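PDB 4EWT: peptidase, M20/M25/M40 family from Staphylococcus aureus, which probably hydrolyses amide bonds of N-acylated substrates as a metal-dependent amidohydrolase of the M20 peptidase family, with two manganese ions bound in the crystal. Local coordinates for residues 237-242 with 254-259; 10-15 with 112-117. All coordinates share one frame; numbering follows the deposited sequence.

Contact 1. Residues 237-242 with 254-259; sequences IGSFDG and EIEGDV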
loop_
_atom_site.group_PDB
_atom_site.type_symbol
_atom_site.label_atom_id
_atom_site.label_comp_id
_atom_site.label_asym_id
_atom_site.label_seq_id
_atom_site.Cartn_x
_atom_site.Cartn_y
_atom_site.Cartn_z
ATOM N N ILE A 237 -7.419 3.476 12.877
ATOM C CA ILE A 237 -8.076 4.606 12.229
ATOM C C ILE A 237 -9.553 4.282 12.227
ATOM O O ILE A 237 -10.004 3.475 11.423
ATOM C CB ILE A 237 -7.627 4.863 10.769
ATOM C CG1 ILE A 237 -6.133 5.173 10.685
ATOM C CG2 ILE A 237 -8.428 6.028 10.163
ATOM C CD1 ILE A 237 -5.696 6.395 11.525
ATOM N N GLY A 238 -10.298 4.907 13.140
ATOM C CA GLY A 238 -11.721 4.687 13.244
ATOM C C GLY A 238 -12.566 5.592 12.368
ATOM O O GLY A 238 -13.744 5.312 12.138
ATOM N N SER A 239 -11.974 6.671 11.862
ATOM C CA SER A 239 -12.730 7.617 11.036
ATOM C C SER A 239 -11.869 8.095 9.868
ATOM O O SER A 239 -10.810 8.690 10.068
ATOM C CB SER A 239 -13.213 8.788 11.885
ATOM O OG SER A 239 -14.146 9.568 11.186
ATOM N N PHE A 240 -12.296 7.760 8.648
ATOM C CA PHE A 240 -11.654 8.275 7.445
ATOM C C PHE A 240 -12.771 9.073 6.768
ATOM O O PHE A 240 -13.607 8.509 6.053
ATOM C CB PHE A 240 -11.157 7.098 6.587
ATOM C CG PHE A 240 -10.309 7.494 5.369
ATOM C CD1 PHE A 240 -9.040 6.979 5.207
ATOM C CD2 PHE A 240 -10.812 8.313 4.369
ATOM C CE1 PHE A 240 -8.257 7.307 4.084
ATOM C CE2 PHE A 240 -10.035 8.663 3.245
ATOM C CZ PHE A 240 -8.764 8.155 3.105
ATOM N N ASP A 241 -12.835 10.371 7.056
ATOM C CA ASP A 241 -13.919 11.180 6.518
ATOM C C ASP A 241 -13.516 11.763 5.180
ATOM O O ASP A 241 -12.879 12.797 5.119
ATOM C CB ASP A 241 -14.376 12.247 7.519
ATOM C CG ASP A 241 -15.611 13.003 7.056
ATOM O OD1 ASP A 241 -16.343 12.525 6.150
ATOM O OD2 ASP A 241 -15.858 14.095 7.607
ATOM N N GLY A 242 -13.872 11.047 4.109
ATOM C CA GLY A 242 -13.549 11.440 2.732
ATOM C C GLY A 242 -14.763 11.484 1.809
ATOM O O GLY A 242 -14.630 11.330 0.589
ATOM N N GLU A 254 -10.348 14.030 6.426
ATOM C CA GLU A 254 -10.083 14.056 7.843
ATOM C C GLU A 254 -10.027 12.684 8.408
ATOM O O GLU A 254 -10.930 11.935 8.307
ATOM C CB GLU A 254 -11.115 14.815 8.641
ATOM C CG GLU A 254 -11.400 16.132 8.171
ATOM C CD GLU A 254 -10.576 17.183 8.774
ATOM O OE1 GLU A 254 -9.729 16.905 9.620
ATOM O OE2 GLU A 254 -10.772 18.311 8.358
ATOM N N ILE A 255 -8.917 12.398 9.017
ATOM C CA ILE A 255 -8.679 11.108 9.620
ATOM C C ILE A 255 -8.664 11.251 11.136
ATOM O O ILE A 255 -8.056 12.171 11.672
ATOM C CB ILE A 255 -7.366 10.484 9.104
ATOM C CG1 ILE A 255 -7.583 9.889 7.699
ATOM C CG2 ILE A 255 -6.823 9.444 10.100
ATOM C CD1 ILE A 255 -6.300 9.868 6.848
ATOM N N GLU A 256 -9.364 10.351 11.822
ATOM C CA GLU A 256 -9.287 10.306 13.266
ATOM C C GLU A 256 -8.903 8.911 13.716
ATOM O O GLU A 256 -9.414 7.903 13.197
ATOM C CB GLU A 256 -10.604 10.740 13.902
ATOM C CG GLU A 256 -10.942 12.210 13.694
ATOM C CD GLU A 256 -12.242 12.610 14.364
ATOM O OE1 GLU A 256 -12.979 11.705 14.805
ATOM O OE2 GLU A 256 -12.536 13.827 14.451
ATOM N N GLY A 257 -7.995 8.852 14.685
ATOM C CA GLY A 257 -7.555 7.564 15.207
ATOM C C GLY A 257 -7.287 7.513 16.698
ATOM O O GLY A 257 -7.289 8.537 17.400
ATOM N N ASP A 258 -7.077 6.301 17.185
ATOM C CA ASP A 258 -6.666 6.126 18.557
ATOM C C ASP A 258 -5.601 5.062 18.704
ATOM O O ASP A 258 -5.426 4.189 17.849
ATOM C CB ASP A 258 -7.855 5.924 19.502
ATOM C CG ASP A 258 -8.277 4.498 19.614
ATOM O OD1 ASP A 258 -8.806 3.968 18.615
ATOM O OD2 ASP A 258 -8.088 3.903 20.711
ATOM N N VAL A 259 -4.896 5.189 19.813
ATOM C CA VAL A 259 -3.617 4.573 20.048
ATOM C C VAL A 259 -3.663 3.988 21.448
ATOM O O VAL A 259 -4.151 4.635 22.383
ATOM C CB VAL A 259 -2.494 5.645 19.968
ATOM C CG1 VAL A 259 -1.241 5.187 20.687
ATOM C CG2 VAL A 259 -2.197 6.035 18.488
HETATM O O HOH W 1 -12.808 11.764 10.575
HETATM O O HOH W 2 -15.804 11.273 13.324
#

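Contact 2. Residues 10-15 with 112-117; sequences KSKEGK and MLVLAE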
loop_
_atom_site.group_PDB
_atom_site.type_symbol
_atom_site.label_atom_id
_atom_site.label_comp_id
_atom_site.label_asym_id
_atom_site.label_seq_id
_atom_site.Cartn_x
_atom_site.Cartn_y
_atom_site.Cartn_z
ATOM N N LYS A 10 -19.623 -10.719 55.684
ATOM C CA LYS A 10 -20.571 -11.729 55.283
ATOM C C LYS A 10 -21.973 -11.398 55.710
ATOM O O LYS A 10 -22.880 -11.619 54.977
ATOM C CB LYS A 10 -20.188 -13.090 55.812
ATOM C CG LYS A 10 -18.918 -13.585 55.267
ATOM C CD LYS A 10 -18.360 -14.691 56.070
ATOM C CE LYS A 10 -18.024 -15.849 55.188
ATOM N NZ LYS A 10 -17.469 -17.009 55.874
ATOM N N SER A 11 -22.137 -10.853 56.901
ATOM C CA SER A 11 -23.463 -10.516 57.439
ATOM C C SER A 11 -24.118 -9.312 56.752
ATOM O O SER A 11 -25.325 -9.092 56.886
ATOM C CB SER A 11 -23.401 -10.300 58.959
ATOM O OG SER A 11 -22.868 -9.025 59.283
ATOM N N LYS A 12 -23.319 -8.541 56.017
ATOM C CA LYS A 12 -23.827 -7.376 55.299
ATOM C C LYS A 12 -23.876 -7.605 53.788
ATOM O O LYS A 12 -24.021 -6.645 53.019
ATOM C CB LYS A 12 -22.970 -6.145 55.606
ATOM C CG LYS A 12 -23.081 -5.613 57.027
ATOM C CD LYS A 12 -22.029 -4.541 57.273
ATOM C CE LYS A 12 -22.094 -4.009 58.693
ATOM N NZ LYS A 12 -21.096 -2.914 58.904
ATOM N N GLU A 13 -23.751 -8.864 53.358
ATOM C CA GLU A 13 -23.724 -9.174 51.922
ATOM C C GLU A 13 -25.007 -8.685 51.255
ATOM O O GLU A 13 -24.954 -8.042 50.197
ATOM C CB GLU A 13 -23.507 -10.673 51.661
ATOM C CG GLU A 13 -23.311 -11.016 50.174
ATOM C CD GLU A 13 -23.048 -12.501 49.899
ATOM O OE1 GLU A 13 -23.245 -13.344 50.802
ATOM O OE2 GLU A 13 -22.639 -12.825 48.756
ATOM N N GLY A 14 -26.144 -8.964 51.902
ATOM C CA GLY A 14 -27.465 -8.544 51.424
ATOM C C GLY A 14 -27.581 -7.051 51.161
ATOM O O GLY A 14 -28.228 -6.626 50.198
ATOM N N LYS A 15 -26.927 -6.270 51.993
ATOM C CA LYS A 15 -26.913 -4.841 51.868
ATOM C C LYS A 15 -26.105 -4.375 50.625
ATOM O O LYS A 15 -26.483 -3.441 49.958
ATOM C CB LYS A 15 -26.345 -4.243 53.153
ATOM C CG LYS A 15 -26.453 -2.777 53.334
ATOM C CD LYS A 15 -26.195 -2.456 54.781
ATOM C CE LYS A 15 -25.455 -1.169 55.026
ATOM N NZ LYS A 15 -26.217 -0.016 55.556
ATOM N N MET A 112 -17.710 -0.996 48.340
ATOM C CA MET A 112 -16.898 0.011 49.015
ATOM C C MET A 112 -17.677 0.752 50.105
ATOM O O MET A 112 -17.138 1.030 51.177
ATOM C CB MET A 112 -16.323 1.013 48.008
ATOM C CG MET A 112 -15.354 2.011 48.639
ATOM S SD MET A 112 -13.865 1.217 49.315
ATOM C CE MET A 112 -12.948 0.955 47.776
ATOM N N LEU A 113 -18.940 1.080 49.830
ATOM C CA LEU A 113 -19.763 1.746 50.842
ATOM C C LEU A 113 -19.916 0.868 52.082
ATOM O O LEU A 113 -19.758 1.346 53.209
ATOM C CB LEU A 113 -21.142 2.143 50.287
ATOM C CG LEU A 113 -21.254 3.264 49.247
ATOM C CD1 LEU A 113 -22.670 3.290 48.719
ATOM C CD2 LEU A 113 -20.862 4.642 49.795
ATOM N N VAL A 114 -20.191 -0.414 51.872
ATOM C CA VAL A 114 -20.383 -1.353 52.977
ATOM C C VAL A 114 -19.059 -1.703 53.681
ATOM O O VAL A 114 -19.024 -1.885 54.900
ATOM C CB VAL A 114 -21.155 -2.625 52.515
ATOM C CG1 VAL A 114 -21.303 -3.629 53.655
ATOM C CG2 VAL A 114 -22.525 -2.242 51.971
ATOM N N LEU A 115 -17.972 -1.775 52.922
ATOM C CA LEU A 115 -16.664 -1.981 53.525
ATOM C C LEU A 115 -16.253 -0.779 54.375
ATOM O O LEU A 115 -15.689 -0.948 55.454
ATOM C CB LEU A 115 -15.609 -2.257 52.462
ATOM C CG LEU A 115 -14.149 -2.305 52.946
ATOM C CD1 LEU A 115 -13.920 -3.425 53.946
ATOM C CD2 LEU A 115 -13.215 -2.456 51.757
ATOM N N ALA A 116 -16.523 0.425 53.877
ATOM C CA ALA A 116 -16.136 1.647 54.576
ATOM C C ALA A 116 -16.867 1.778 55.913
ATOM O O ALA A 116 -16.249 2.085 56.936
ATOM C CB ALA A 116 -16.381 2.863 53.703
ATOM N N GLU A 117 -18.175 1.527 55.888
ATOM C CA GLU A 117 -19.004 1.444 57.093
ATOM C C GLU A 117 -18.400 0.465 58.092
ATOM O O GLU A 117 -18.280 0.769 59.290
ATOM C CB GLU A 117 -20.426 1.007 56.717
ATOM C CG GLU A 117 -21.323 0.653 57.915
ATOM C CD GLU A 117 -22.679 0.110 57.489
ATOM O OE1 GLU A 117 -23.098 -0.942 58.012
ATOM O OE2 GLU A 117 -23.328 0.730 56.627
#

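Contact 1. Residues 237-242 with 254-259
Ile255 packs against Ile237 and Phe240 on the tightly filled face of an antiparallel beta hairpin, made by strands 233-242 and 248-261 in the sheet of the satellite domain, which in M20 relatives commonly mediates dimerisation, consistent with the pairing here. Ile255 CG2, anti to its backbone N, touches Ile237 CD1 at 3.5 Å, while the other branch, CG1, lies over one face of the Phe240 ring, 4.1 Å from Phe240 CD1. Phe240 and Ile255 run side by side and point the same way. Helix 208-226 covers this face through Leu219, Val216 and Ser213, and the Phe240 ring stacks on Phe240 of the second subunit.

The face bearing Ser239, Asp241, Glu254 and Glu256 is looser and wetter. Ser239 CB meets Glu256 CB at 3.8 Å; beyond them, one water donates to both Ser239 OG and Glu254 O, and another accepts from Ser239 OG and donates to Glu256 OE1. Ser239 OG, anti to its backbone N (chi1 -169°), also bonds to Gly244 N of the second subunit. Asp241 and Glu254 keep their carboxylates apart, with 6.6 Å between Asp241 OD2 and Glu254 OE2.

Between the faces run the backbone bonds. Glu256 N gives a nearly straight bond to Ser239 O (2.8 Å, 165° at the hydrogen), and Asp241 with Glu254 forms a second hydrogen-bonded pair. Gly238 and Ser239 both face Glu256 in a classic beta bulge: Ser239 N reaches Glu256 O at 3.1 Å, whereas the Gly238 N bond to that oxygen is weak. Backbone bonds thus set the register, Ile237, Phe240 and Ile255 seal the face under helix 208-226, and two waters and Ser239 OG link the polar face within the hairpin and to the second subunit.

Contact 2. Residues 10-15 with 112-117
Glu117 meets Lys12 and Lys15 in a salt-bridge network between helix 105-120 and the junction of helices 2-11 and 13-25. Its two carboxylate oxygens divide the lysines: Glu117 OE1 takes Lys12 NZ at 2.9 Å, and Glu117 OE2 takes Lys15 NZ in a longer, weak bond of 3.2 Å. Lys12 NZ comes in on the anti side of OE1, 26° out of the carboxylate plane, and the two side chains slant across each other. Lys15 instead approaches Glu117 tip to tip. Lys15 CE lies almost as close to Glu117 OE2 (3.3 Å) as NZ does.

Beneath the charged ends, Val114, three residues earlier on the helix, packs under the lysine stems. Val114 CG1, anti to the backbone N, packs against Lys12 CB at 3.6 Å and against CD farther along the same chain, while CG2 touches Lys15 CG. The apolar stems of both lysines therefore lie on one valine, which is buried.

Lys12 occupies the N-cap position of helix 13-25, and its chain is extended beyond CG, carrying the ammonium group across Val114 to Glu117. Lys15, bent at chi3 and chi4, brings its end to OE2. Farther out, Lys12 NZ also forms a salt bridge with Glu121 and a hydrogen bond with Thr118 OG1, and Glu117 OE2 has a salt bridge to Lys47. With three lysines about it, the Glu117 carboxylate is probably stabilised as an anion. Phe43 of helix 34-43 touches both Lys15 and Glu117. Glu117 CG stands anti to its backbone N (chi1 170°), the chain runs extended beyond it to the carboxylate between the two lysines, and the backbone below is held by Glu117 N bonding to Leu113 O at 3.1 Å.

How the contacts relate
From the N terminus, the chain passes through helices 2-11 and 13-25, whose junction meets helix 105-120 across 96 intervening residues; contact 2 closes that long loop, tying the N-terminal helices to a helix packed on strand 129-135 of the eight-stranded mixed sheet. Contact 1 comes later and closes a short hairpin, with 11 residues between its segments, within the separate six-stranded antiparallel sheet. The two loops follow in series and neither nest nor cross. The centres of contacts 1 and 2 lie about 45 Å apart, on opposite sides of the chain's centre. The nearest atoms of contacts 1 and 2 are about 27 Å apart. Only contact 1 reaches the second subunit.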